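Catalase (Bacillus pumilus, PDB 4QOL) breaks down hydrogen peroxide to water and dioxygen at a heme iron, and also shows peroxidase-like reactivity toward phenolic substrates. Local coordinates at residues A189-M194 against Q241-D246; S269-L274 against I416-D421; A315-A320 against F338-T343. One frame throughout, in Å; residues are numbered along the deposited sequence.

Contact 1: residues A189-M194 against Q241-D246; sequences ANYAEM and QHATRD
Buried in the catalase fold, the irregular loop between helix 175-181 and strand 196-197 packs on the start of helix 242-253, its residues 189-194 coming closest where the CA atoms of N190 and A243 stand 4.7 Å apart. An Asx motif braces the loop from within: with CG in the crowded position between backbone N and carbonyl carbon (chi1 56°), N190 turns OD1 back to accept from E193 N at 2.9 Å, in the plane of the amide carbonyl. A192 N gives weakly to the same oxygen, while ND2 donates to E193 OE1, so one flat group is gripped at both ends. Asparagine suits the place because it can both accept and donate. The amide thus held stacks on the D246 carboxylate, their planes 16° apart and N190 CG 3.5 Å from D246 OD2, an oxygen that also pairs with R250 further along the helix. A243 is small enough to allow the close approach. Its CB sits over one face of the Y191 ring, 3.7 Å from the centroid, in a CH-pi contact offset toward the rim, and the phenol OH is tied to E106. H242 NE2 donates to A189 O at 2.8 Å, with the acceptor in the imidazole plane but the donor above the carbonyl plane. Finally, one water takes the N-H of Y191 and donates to D246 OD2 and, at 2.7 Å, to A243 O.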
loop_
_atom_site.group_PDB
_atom_site.type_symbol
_atom_site.label_atom_id
_atom_site.label_comp_id
_atom_site.label_asym_id
_atom_site.label_seq_id
_atom_site.Cartn_x
_atom_site.Cartn_y
_atom_site.Cartn_z
ATOM N N ALA A 189 4.147 -19.869 -31.949
ATOM C CA ALA A 189 4.466 -21.182 -31.429
ATOM C C ALA A 189 5.132 -21.096 -30.062
ATOM O O ALA A 189 5.017 -22.049 -29.215
ATOM C CB ALA A 189 5.339 -21.949 -32.402
ATOM N N ASN A 190 5.911 -20.036 -29.891
ATOM C CA ASN A 190 6.599 -19.750 -28.650
ATOM C C ASN A 190 7.196 -18.295 -28.774
ATOM O O ASN A 190 6.913 -17.609 -29.725
ATOM C CB ASN A 190 7.692 -20.813 -28.400
ATOM C CG ASN A 190 8.669 -20.916 -29.548
ATOM O OD1 ASN A 190 9.337 -19.937 -29.891
ATOM N ND2 ASN A 190 8.791 -22.125 -30.165
ATOM N N TYR A 191 7.935 -17.848 -27.776
ATOM C CA TYR A 191 8.434 -16.489 -27.788
ATOM C C TYR A 191 9.656 -16.299 -28.684
ATOM O O TYR A 191 9.936 -15.195 -29.083
ATOM C CB TYR A 191 8.792 -16.048 -26.357
ATOM C CG TYR A 191 7.647 -15.968 -25.369
ATOM C CD1 TYR A 191 6.441 -15.351 -25.703
ATOM C CD2 TYR A 191 7.775 -16.503 -24.093
ATOM C CE1 TYR A 191 5.406 -15.246 -24.778
ATOM C CE2 TYR A 191 6.776 -16.419 -23.163
ATOM C CZ TYR A 191 5.563 -15.808 -23.498
ATOM O OH TYR A 191 4.567 -15.742 -22.568
ATOM N N ALA A 192 10.366 -17.391 -29.023
ATOM C CA ALA A 192 11.592 -17.299 -29.858
ATOM C C ALA A 192 11.278 -17.224 -31.351
ATOM O O ALA A 192 11.901 -16.486 -32.103
ATOM C CB ALA A 192 12.504 -18.489 -29.596
ATOM N N GLU A 193 10.237 -17.917 -31.775
ATOM C CA GLU A 193 9.909 -18.010 -33.224
ATOM C C GLU A 193 8.801 -17.024 -33.562
ATOM O O GLU A 193 7.694 -17.381 -33.991
ATOM C CB GLU A 193 9.498 -19.459 -33.547
ATOM C CG GLU A 193 10.627 -20.469 -33.362
ATOM C CD GLU A 193 10.194 -21.899 -33.646
ATOM O OE1 GLU A 193 10.021 -22.703 -32.691
ATOM O OE2 GLU A 193 10.036 -22.228 -34.826
ATOM N N MET A 194 9.083 -15.750 -33.276
ATOM C CA MET A 194 8.075 -14.716 -33.176
ATOM C C MET A 194 8.661 -13.391 -33.632
ATOM O O MET A 194 9.833 -13.118 -33.371
ATOM C CB MET A 194 7.683 -14.601 -31.697
ATOM C CG MET A 194 6.588 -13.659 -31.394
ATOM S SD MET A 194 6.146 -13.652 -29.618
ATOM C CE MET A 194 7.415 -12.624 -28.881
ATOM N N GLN A 241 2.251 -23.562 -19.712
ATOM C CA GLN A 241 3.353 -22.551 -19.684
ATOM C C GLN A 241 4.422 -22.922 -20.699
ATOM O O GLN A 241 5.622 -22.799 -20.447
ATOM C CB GLN A 241 4.002 -22.374 -18.274
ATOM C CG GLN A 241 4.669 -23.659 -17.743
ATOM C CD GLN A 241 3.878 -24.328 -16.621
ATOM O OE1 GLN A 241 3.693 -23.743 -15.548
ATOM N NE2 GLN A 241 3.340 -25.527 -16.895
ATOM N N HIS A 242 4.027 -23.314 -21.893
ATOM C CA HIS A 242 4.992 -23.951 -22.774
ATOM C C HIS A 242 6.048 -22.970 -23.370
ATOM O O HIS A 242 7.184 -23.361 -23.751
ATOM C CB HIS A 242 4.274 -24.690 -23.920
ATOM C CG HIS A 242 3.873 -23.784 -25.030
ATOM N ND1 HIS A 242 2.779 -22.955 -24.949
ATOM C CD2 HIS A 242 4.482 -23.492 -26.203
ATOM C CE1 HIS A 242 2.723 -22.199 -26.028
ATOM N NE2 HIS A 242 3.744 -22.494 -26.802
ATOM N N ALA A 243 5.659 -21.691 -23.460
ATOM C CA ALA A 243 6.540 -20.694 -24.050
ATOM C C ALA A 243 7.521 -20.275 -23.007
ATOM O O ALA A 243 8.694 -20.076 -23.326
ATOM C CB ALA A 243 5.706 -19.496 -24.590
ATOM N N THR A 244 7.069 -20.104 -21.753
ATOM C CA THR A 244 8.030 -19.825 -20.709
ATOM C C THR A 244 9.059 -20.988 -20.626
ATOM O O THR A 244 10.267 -20.768 -20.469
ATOM C CB THR A 244 7.293 -19.692 -19.379
ATOM O OG1 THR A 244 6.613 -18.431 -19.337
ATOM C CG2 THR A 244 8.204 -19.685 -18.164
ATOM N N ARG A 245 8.559 -22.206 -20.717
ATOM C CA ARG A 245 9.428 -23.380 -20.645
ATOM C C ARG A 245 10.487 -23.366 -21.765
ATOM O O ARG A 245 11.684 -23.530 -21.531
ATOM C CB ARG A 245 8.609 -24.640 -20.704
ATOM C CG ARG A 245 9.461 -25.898 -20.412
ATOM C CD ARG A 245 8.630 -27.142 -20.758
ATOM N NE ARG A 245 7.394 -27.201 -19.964
ATOM C CZ ARG A 245 7.264 -27.724 -18.753
ATOM N NH1 ARG A 245 8.297 -28.205 -18.093
ATOM N NH2 ARG A 245 6.073 -27.767 -18.198
ATOM N N ASP A 246 9.997 -23.150 -22.977
ATOM C CA ASP A 246 10.839 -23.145 -24.183
ATOM C C ASP A 246 11.949 -22.107 -24.120
ATOM O O ASP A 246 13.111 -22.416 -24.448
ATOM C CB ASP A 246 9.945 -22.895 -25.376
ATOM C CG ASP A 246 10.687 -22.730 -26.666
ATOM O OD1 ASP A 246 11.009 -23.769 -27.339
ATOM O OD2 ASP A 246 10.987 -21.527 -26.966
HETATM O O HOH W 1 9.523 -19.466 -25.864
#

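Contact 2: residues S269-L274 against I416-D421; sequences SDYDEL and IEKPND
Nearly all of this contact is gathered at the tip of one side chain, K418, while the backbones stay well apart, 9.0 Å between the CA atoms of L274 and K418. The lysine starts with CG anti to its carbonyl carbon and bends once, at chi3 (-82°), which carries NZ under the ring of Y271. There the ammonium lies over the centre of one face, 3.8 Å from the centroid and 13° off the ring normal: a cation-pi contact, with K418 CE 3.5 Å from Y271 OH alongside it. NZ also donates to L274 O at 2.9 Å, meeting it from above the carbonyl plane, and it is bonded to Y276 O just beyond. Lysine fits because a long, flexible chain ending in several N-H groups can span the distance and serve a ring and backbone carbonyls together. In catalase terms, the loop between barrel strands 258-267 and 293-302 is thereby joined to the linker that runs into the C-terminal helical region. The same Y271 makes a cation-pi contact with R29 of a second subunit. Outward from this knot the packing thins. A water accepts from NZ at 2.6 Å and donates to D272 O. D272 itself points away, and its OD1 stays 6.4 Å from NZ, so any electrostatic help is probably modest. E417 merely brushes Y271 OH with CB, 4.2 Å off, while the carboxylate of this exposed residue leads away.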
loop_
_atom_site.group_PDB
_atom_site.type_symbol
_atom_site.label_atom_id
_atom_site.label_comp_id
_atom_site.label_asym_id
_atom_site.label_seq_id
_atom_site.Cartn_x
_atom_site.Cartn_y
_atom_site.Cartn_z
ATOM N N SER A 269 8.239 15.231 -43.846
ATOM C CA SER A 269 7.457 15.865 -44.903
ATOM C C SER A 269 6.607 14.887 -45.732
ATOM O O SER A 269 5.786 15.337 -46.530
ATOM C CB SER A 269 8.379 16.657 -45.851
ATOM O OG SER A 269 9.375 15.833 -46.426
ATOM N N ASP A 270 6.841 13.578 -45.581
ATOM C CA ASP A 270 6.022 12.584 -46.308
ATOM C C ASP A 270 4.620 12.486 -45.765
ATOM O O ASP A 270 3.748 11.896 -46.440
ATOM C CB ASP A 270 6.635 11.199 -46.266
ATOM C CG ASP A 270 7.708 10.987 -47.347
ATOM O OD1 ASP A 270 8.037 11.938 -48.094
ATOM O OD2 ASP A 270 8.168 9.824 -47.500
ATOM N N TYR A 271 4.351 13.044 -44.567
ATOM C CA TYR A 271 2.979 13.019 -44.016
ATOM C C TYR A 271 2.008 13.399 -45.079
ATOM O O TYR A 271 0.964 12.749 -45.304
ATOM C CB TYR A 271 2.796 14.017 -42.844
ATOM C CG TYR A 271 1.305 14.162 -42.435
ATOM C CD1 TYR A 271 0.720 13.295 -41.508
ATOM C CD2 TYR A 271 0.480 15.129 -43.009
ATOM C CE1 TYR A 271 -0.617 13.403 -41.153
ATOM C CE2 TYR A 271 -0.871 15.225 -42.695
ATOM C CZ TYR A 271 -1.420 14.379 -41.742
ATOM O OH TYR A 271 -2.770 14.463 -41.374
ATOM N N ASP A 272 2.316 14.519 -45.732
ATOM C CA ASP A 272 1.252 15.293 -46.363
ATOM C C ASP A 272 0.784 14.710 -47.643
ATOM O O ASP A 272 -0.300 15.067 -48.100
ATOM C CB ASP A 272 1.752 16.718 -46.693
ATOM C CG ASP A 272 2.198 17.453 -45.477
ATOM O OD1 ASP A 272 1.329 17.868 -44.688
ATOM O OD2 ASP A 272 3.416 17.546 -45.304
ATOM N N GLU A 273 1.617 13.849 -48.213
ATOM C CA GLU A 273 1.337 13.189 -49.450
ATOM C C GLU A 273 0.819 11.740 -49.344
ATOM O O GLU A 273 0.395 11.176 -50.351
ATOM C CB GLU A 273 2.561 13.401 -50.365
ATOM C CG GLU A 273 2.460 14.748 -51.112
ATOM C CD GLU A 273 3.603 14.965 -52.073
ATOM O OE1 GLU A 273 4.220 13.944 -52.486
ATOM O OE2 GLU A 273 3.899 16.156 -52.429
ATOM N N LEU A 274 0.808 11.135 -48.140
ATOM C CA LEU A 274 0.310 9.777 -47.921
ATOM C C LEU A 274 -1.193 9.854 -47.780
ATOM O O LEU A 274 -1.690 10.903 -47.380
ATOM C CB LEU A 274 0.902 9.183 -46.648
ATOM C CG LEU A 274 2.380 8.813 -46.621
ATOM C CD1 LEU A 274 2.803 8.570 -45.171
ATOM C CD2 LEU A 274 2.616 7.557 -47.428
ATOM N N ILE A 416 -7.974 12.157 -35.743
ATOM C CA ILE A 416 -7.056 12.463 -36.789
ATOM C C ILE A 416 -7.751 12.507 -38.163
ATOM O O ILE A 416 -8.801 11.861 -38.421
ATOM C CB ILE A 416 -5.906 11.430 -36.920
ATOM C CG1 ILE A 416 -6.485 9.995 -37.067
ATOM C CG2 ILE A 416 -4.957 11.527 -35.733
ATOM C CD1 ILE A 416 -5.507 9.042 -37.671
ATOM N N GLU A 417 -7.142 13.287 -39.048
ATOM C CA GLU A 417 -7.530 13.245 -40.458
ATOM C C GLU A 417 -7.028 11.986 -41.108
ATOM O O GLU A 417 -6.156 11.305 -40.577
ATOM C CB GLU A 417 -6.963 14.476 -41.193
ATOM C CG GLU A 417 -7.545 15.771 -40.626
ATOM C CD GLU A 417 -8.985 16.084 -41.027
ATOM O OE1 GLU A 417 -9.384 17.246 -40.753
ATOM O OE2 GLU A 417 -9.732 15.196 -41.580
ATOM N N LYS A 418 -7.591 11.671 -42.250
ATOM C CA LYS A 418 -7.249 10.456 -43.005
ATOM C C LYS A 418 -7.227 9.168 -42.153
ATOM O O LYS A 418 -6.279 8.401 -42.260
ATOM C CB LYS A 418 -5.889 10.575 -43.693
ATOM C CG LYS A 418 -5.611 11.866 -44.469
ATOM C CD LYS A 418 -4.145 11.837 -44.999
ATOM C CE LYS A 418 -2.995 12.231 -44.067
ATOM N NZ LYS A 418 -1.682 12.259 -44.811
ATOM N N PRO A 419 -8.317 8.865 -41.468
ATOM C CA PRO A 419 -8.253 7.637 -40.633
ATOM C C PRO A 419 -8.181 6.392 -41.458
ATOM O O PRO A 419 -7.537 5.432 -41.014
ATOM C CB PRO A 419 -9.569 7.659 -39.856
ATOM C CG PRO A 419 -10.494 8.564 -40.636
ATOM C CD PRO A 419 -9.562 9.616 -41.231
ATOM N N ASN A 420 -8.875 6.364 -42.616
ATOM C CA ASN A 420 -8.676 5.289 -43.609
ATOM C C ASN A 420 -8.688 3.904 -42.964
ATOM O O ASN A 420 -7.697 3.156 -43.064
ATOM C CB ASN A 420 -7.325 5.502 -44.364
ATOM C CG ASN A 420 -7.359 5.027 -45.828
ATOM O OD1 ASN A 420 -6.495 5.399 -46.686
ATOM N ND2 ASN A 420 -8.298 4.195 -46.117
ATOM N N ASP A 421 -9.843 3.518 -42.387
ATOM C CA ASP A 421 -9.904 2.373 -41.436
ATOM C C ASP A 421 -9.846 1.022 -42.103
ATOM O O ASP A 421 -9.563 0.055 -41.419
ATOM C CB ASP A 421 -11.183 2.423 -40.575
ATOM C CG ASP A 421 -11.182 3.564 -39.572
ATOM O OD1 ASP A 421 -10.087 4.039 -39.166
ATOM O OD2 ASP A 421 -12.290 3.959 -39.157
HETATM O O HOH W 2 -2.402 14.119 -46.411
#

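Contact 3: residues A315-A320 against F338-T343; sequences AFTPSA and FSYPDT. With HEM (protoporphyrin IX containing Fe), chain E.
A tyrosine oxygen serves as a metal ligand here: Y340 OH binds the heme iron at 2.0 Å, the proximal ligation characteristic of heme catalases. Y340 lies on helix 331-348, with CG anti to its own carbonyl carbon (chi1 -68°), so that the ring leaves the helix and reaches the centre of the porphyrin. The helix is kinked at P341, whose ring nitrogen has no hydrogen to give to the preceding turn. Across from it, loop 315-320 forms the back wall of the tyrosine. P318 CD lies over the centre of the phenol ring, 3.6 Å from the centroid, in a CH-pi contact, and the opposite face is turned obliquely to the heme, with C4A over its rim. Proline is apt twice over: its flat-sided ring covers the aromatic face, and its restricted phi fits the second position of the type I beta turn from T317 to A320. T317 OG1 lies anti to its backbone N and packs against P341 CD at 3.3 Å. It donates to S319 OG at 2.7 Å, and that hydroxyl is in turn bonded to L337 O, so the turn is stitched to the helix. F316 sends its ring toward a propionate, CD1 3.5 Å from heme CGD. On the helix side S339 OG touches heme CMA at 3.4 Å and is bonded to D47 of a second subunit. The phenol oxygen takes a hydrogen bond from R336 one turn earlier; together with the iron, this positive charge probably keeps Y340 as a phenolate, an electron-rich ligand that would help stabilise the high-valent iron of the catalytic cycle.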
loop_
_atom_site.group_PDB
_atom_site.type_symbol
_atom_site.label_atom_id
_atom_site.label_comp_id
_atom_site.label_asym_id
_atom_site.label_seq_id
_atom_site.Cartn_x
_atom_site.Cartn_y
_atom_site.Cartn_z
ATOM N N ALA A 315 10.036 -3.305 -14.847
ATOM C CA ALA A 315 9.223 -2.177 -15.194
ATOM C C ALA A 315 9.817 -1.581 -16.495
ATOM O O ALA A 315 10.940 -1.082 -16.487
ATOM C CB ALA A 315 9.268 -1.099 -14.080
ATOM N N PHE A 316 9.017 -1.567 -17.562
ATOM C CA PHE A 316 9.358 -0.930 -18.815
ATOM C C PHE A 316 8.424 0.229 -19.035
ATOM O O PHE A 316 7.227 0.125 -18.723
ATOM C CB PHE A 316 9.177 -1.889 -19.986
ATOM C CG PHE A 316 9.932 -3.186 -19.877
ATOM C CD1 PHE A 316 9.412 -4.246 -19.180
ATOM C CD2 PHE A 316 11.135 -3.366 -20.498
ATOM C CE1 PHE A 316 10.093 -5.453 -19.125
ATOM C CE2 PHE A 316 11.842 -4.555 -20.422
ATOM C CZ PHE A 316 11.284 -5.615 -19.736
ATOM N N THR A 317 8.890 1.315 -19.677
ATOM C CA THR A 317 7.998 2.383 -20.146
ATOM C C THR A 317 8.392 2.966 -21.493
ATOM O O THR A 317 9.580 3.183 -21.736
ATOM C CB THR A 317 7.839 3.497 -19.129
ATOM O OG1 THR A 317 6.981 4.490 -19.659
ATOM C CG2 THR A 317 9.148 4.107 -18.715
ATOM N N PRO A 318 7.408 3.261 -22.399
ATOM C CA PRO A 318 7.764 3.884 -23.708
ATOM C C PRO A 318 8.362 5.276 -23.507
ATOM O O PRO A 318 9.016 5.722 -24.392
ATOM C CB PRO A 318 6.426 3.903 -24.494
ATOM C CG PRO A 318 5.636 2.803 -23.867
ATOM C CD PRO A 318 5.997 2.813 -22.396
ATOM N N SER A 319 8.107 5.893 -22.357
ATOM C CA SER A 319 8.705 7.186 -21.996
ATOM C C SER A 319 10.084 7.085 -21.454
ATOM O O SER A 319 10.701 8.093 -21.245
ATOM C CB SER A 319 7.821 7.990 -21.040
ATOM O OG SER A 319 7.345 7.192 -19.951
ATOM N N ALA A 320 10.682 5.910 -21.400
ATOM C CA ALA A 320 12.104 5.801 -21.052
ATOM C C ALA A 320 12.880 5.963 -22.369
ATOM O O ALA A 320 13.355 4.997 -22.975
ATOM C CB ALA A 320 12.374 4.396 -20.440
ATOM N N PHE A 338 2.517 8.216 -20.020
ATOM C CA PHE A 338 1.991 8.390 -18.637
ATOM C C PHE A 338 1.709 7.040 -17.917
ATOM O O PHE A 338 2.104 6.871 -16.772
ATOM C CB PHE A 338 0.730 9.258 -18.635
ATOM C CG PHE A 338 -0.004 9.211 -17.322
ATOM C CD1 PHE A 338 0.577 9.808 -16.216
ATOM C CD2 PHE A 338 -1.153 8.479 -17.158
ATOM C CE1 PHE A 338 -0.011 9.688 -14.980
ATOM C CE2 PHE A 338 -1.796 8.427 -15.914
ATOM C CZ PHE A 338 -1.221 9.048 -14.846
ATOM N N SER A 339 0.952 6.130 -18.577
ATOM C CA SER A 339 0.332 4.999 -17.920
ATOM C C SER A 339 1.355 4.031 -17.351
ATOM O O SER A 339 1.126 3.481 -16.268
ATOM C CB SER A 339 -0.659 4.317 -18.895
ATOM O OG SER A 339 -1.033 3.017 -18.426
ATOM N N TYR A 340 2.516 3.836 -17.980
ATOM C CA TYR A 340 3.417 2.817 -17.467
ATOM C C TYR A 340 4.051 3.175 -16.141
ATOM O O TYR A 340 3.948 2.422 -15.181
ATOM C CB TYR A 340 4.430 2.366 -18.530
ATOM C CG TYR A 340 3.915 1.630 -19.687
ATOM C CD1 TYR A 340 2.991 2.186 -20.570
ATOM C CD2 TYR A 340 4.225 0.289 -19.875
ATOM C CE1 TYR A 340 2.451 1.496 -21.620
ATOM C CE2 TYR A 340 3.748 -0.401 -21.015
ATOM C CZ TYR A 340 2.894 0.233 -21.892
ATOM O OH TYR A 340 2.386 -0.452 -23.005
ATOM N N PRO A 341 4.699 4.366 -16.013
ATOM C CA PRO A 341 5.296 4.716 -14.714
ATOM C C PRO A 341 4.229 4.945 -13.668
ATOM O O PRO A 341 4.427 4.524 -12.513
ATOM C CB PRO A 341 6.116 6.025 -15.002
ATOM C CG PRO A 341 6.306 5.999 -16.486
ATOM C CD PRO A 341 5.075 5.352 -17.057
ATOM N N ASP A 342 3.056 5.402 -14.076
ATOM C CA ASP A 342 1.883 5.456 -13.186
ATOM C C ASP A 342 1.528 4.142 -12.560
ATOM O O ASP A 342 1.433 4.004 -11.356
ATOM C CB ASP A 342 0.695 6.083 -13.916
ATOM C CG ASP A 342 -0.428 6.311 -13.003
ATOM O OD1 ASP A 342 -0.245 7.045 -11.961
ATOM O OD2 ASP A 342 -1.560 5.747 -13.191
ATOM N N THR A 343 1.322 3.119 -13.400
ATOM C CA THR A 343 0.892 1.822 -12.881
ATOM C C THR A 343 2.043 1.222 -12.039
ATOM O O THR A 343 1.787 0.510 -11.065
ATOM C CB THR A 343 0.415 0.898 -14.038
ATOM O OG1 THR A 343 -0.342 -0.183 -13.477
ATOM C CG2 THR A 343 1.555 0.233 -14.775
HETATM C CHA HEM E . 2.198 -3.623 -20.210
HETATM C CHB HEM E . -0.754 0.204 -20.632
HETATM C CHC HEM E . -0.485 -0.240 -25.584
HETATM C CHD HEM E . 2.993 -3.559 -24.976
HETATM C C1A HEM E . 1.346 -2.572 -19.909
HETATM C C2A HEM E . 0.944 -2.178 -18.592
HETATM C C3A HEM E . 0.119 -1.103 -18.714
HETATM C C4A HEM E . 0.013 -0.828 -20.090
HETATM C CMA HEM E . -0.536 -0.221 -17.691
HETATM C CAA HEM E . 1.418 -2.833 -17.334
HETATM C CBA HEM E . 2.901 -2.431 -17.185
HETATM C CGA HEM E . 3.465 -2.854 -15.881
HETATM O O1A HEM E . 4.705 -2.817 -15.742
HETATM O O2A HEM E . 2.727 -3.137 -14.910
HETATM C C1B HEM E . -0.920 0.357 -22.037
HETATM C C2B HEM E . -1.757 1.376 -22.592
HETATM C C3B HEM E . -1.714 1.260 -23.957
HETATM C C4B HEM E . -0.776 0.171 -24.266
HETATM C CMB HEM E . -2.531 2.383 -21.780
HETATM C CAB HEM E . -2.362 2.077 -24.984
HETATM C CBB HEM E . -2.879 3.261 -24.644
HETATM C C1C HEM E . 0.503 -1.190 -25.844
HETATM C C2C HEM E . 1.109 -1.343 -27.070
HETATM C C3C HEM E . 2.068 -2.294 -26.903
HETATM C C4C HEM E . 2.113 -2.677 -25.542
HETATM C CMC HEM E . 0.665 -0.642 -28.336
HETATM C CAC HEM E . 3.018 -2.696 -27.885
HETATM C CBC HEM E . 3.325 -1.821 -28.828
HETATM C C1D HEM E . 3.017 -3.814 -23.596
HETATM C C2D HEM E . 3.908 -4.826 -23.028
HETATM C C3D HEM E . 3.686 -4.886 -21.711
HETATM C C4D HEM E . 2.654 -3.882 -21.473
HETATM C CMD HEM E . 4.858 -5.636 -23.859
HETATM C CAD HEM E . 4.369 -5.760 -20.690
HETATM C CBD HEM E . 5.708 -5.064 -20.355
HETATM C CGD HEM E . 6.363 -5.986 -19.368
HETATM O O1D HEM E . 6.975 -6.945 -19.824
HETATM O O2D HEM E . 6.295 -5.788 -18.125
HETATM N NA HEM E . 0.783 -1.702 -20.847
HETATM N NB HEM E . -0.378 -0.306 -23.075
HETATM N NC HEM E . 1.162 -1.945 -24.899
HETATM N ND HEM E . 2.278 -3.262 -22.641
HETATM FE FE HEM E . 1.002 -1.844 -22.855
#

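How the contacts relate
Contacts 1 and 3 are buried and contact 2 lies at the surface. Contact 3, whose centre lies about 10 Å from that of the chain, is built on the heme, with metal ligation and aromatic and proline packing and no direct hydrogen bond between its two segments. Contact 1, its nearest atoms about 12 Å from those of contact 3, also sets a loop against a helix, but there polar groups and a water do much of the joining. Contact 2, its centre about 37 and 28 Å from those of contacts 1 and 3, joins two irregular segments through one charged side chain. Each has residues of a second subunit within reach, and contact 3 touches all three other subunits.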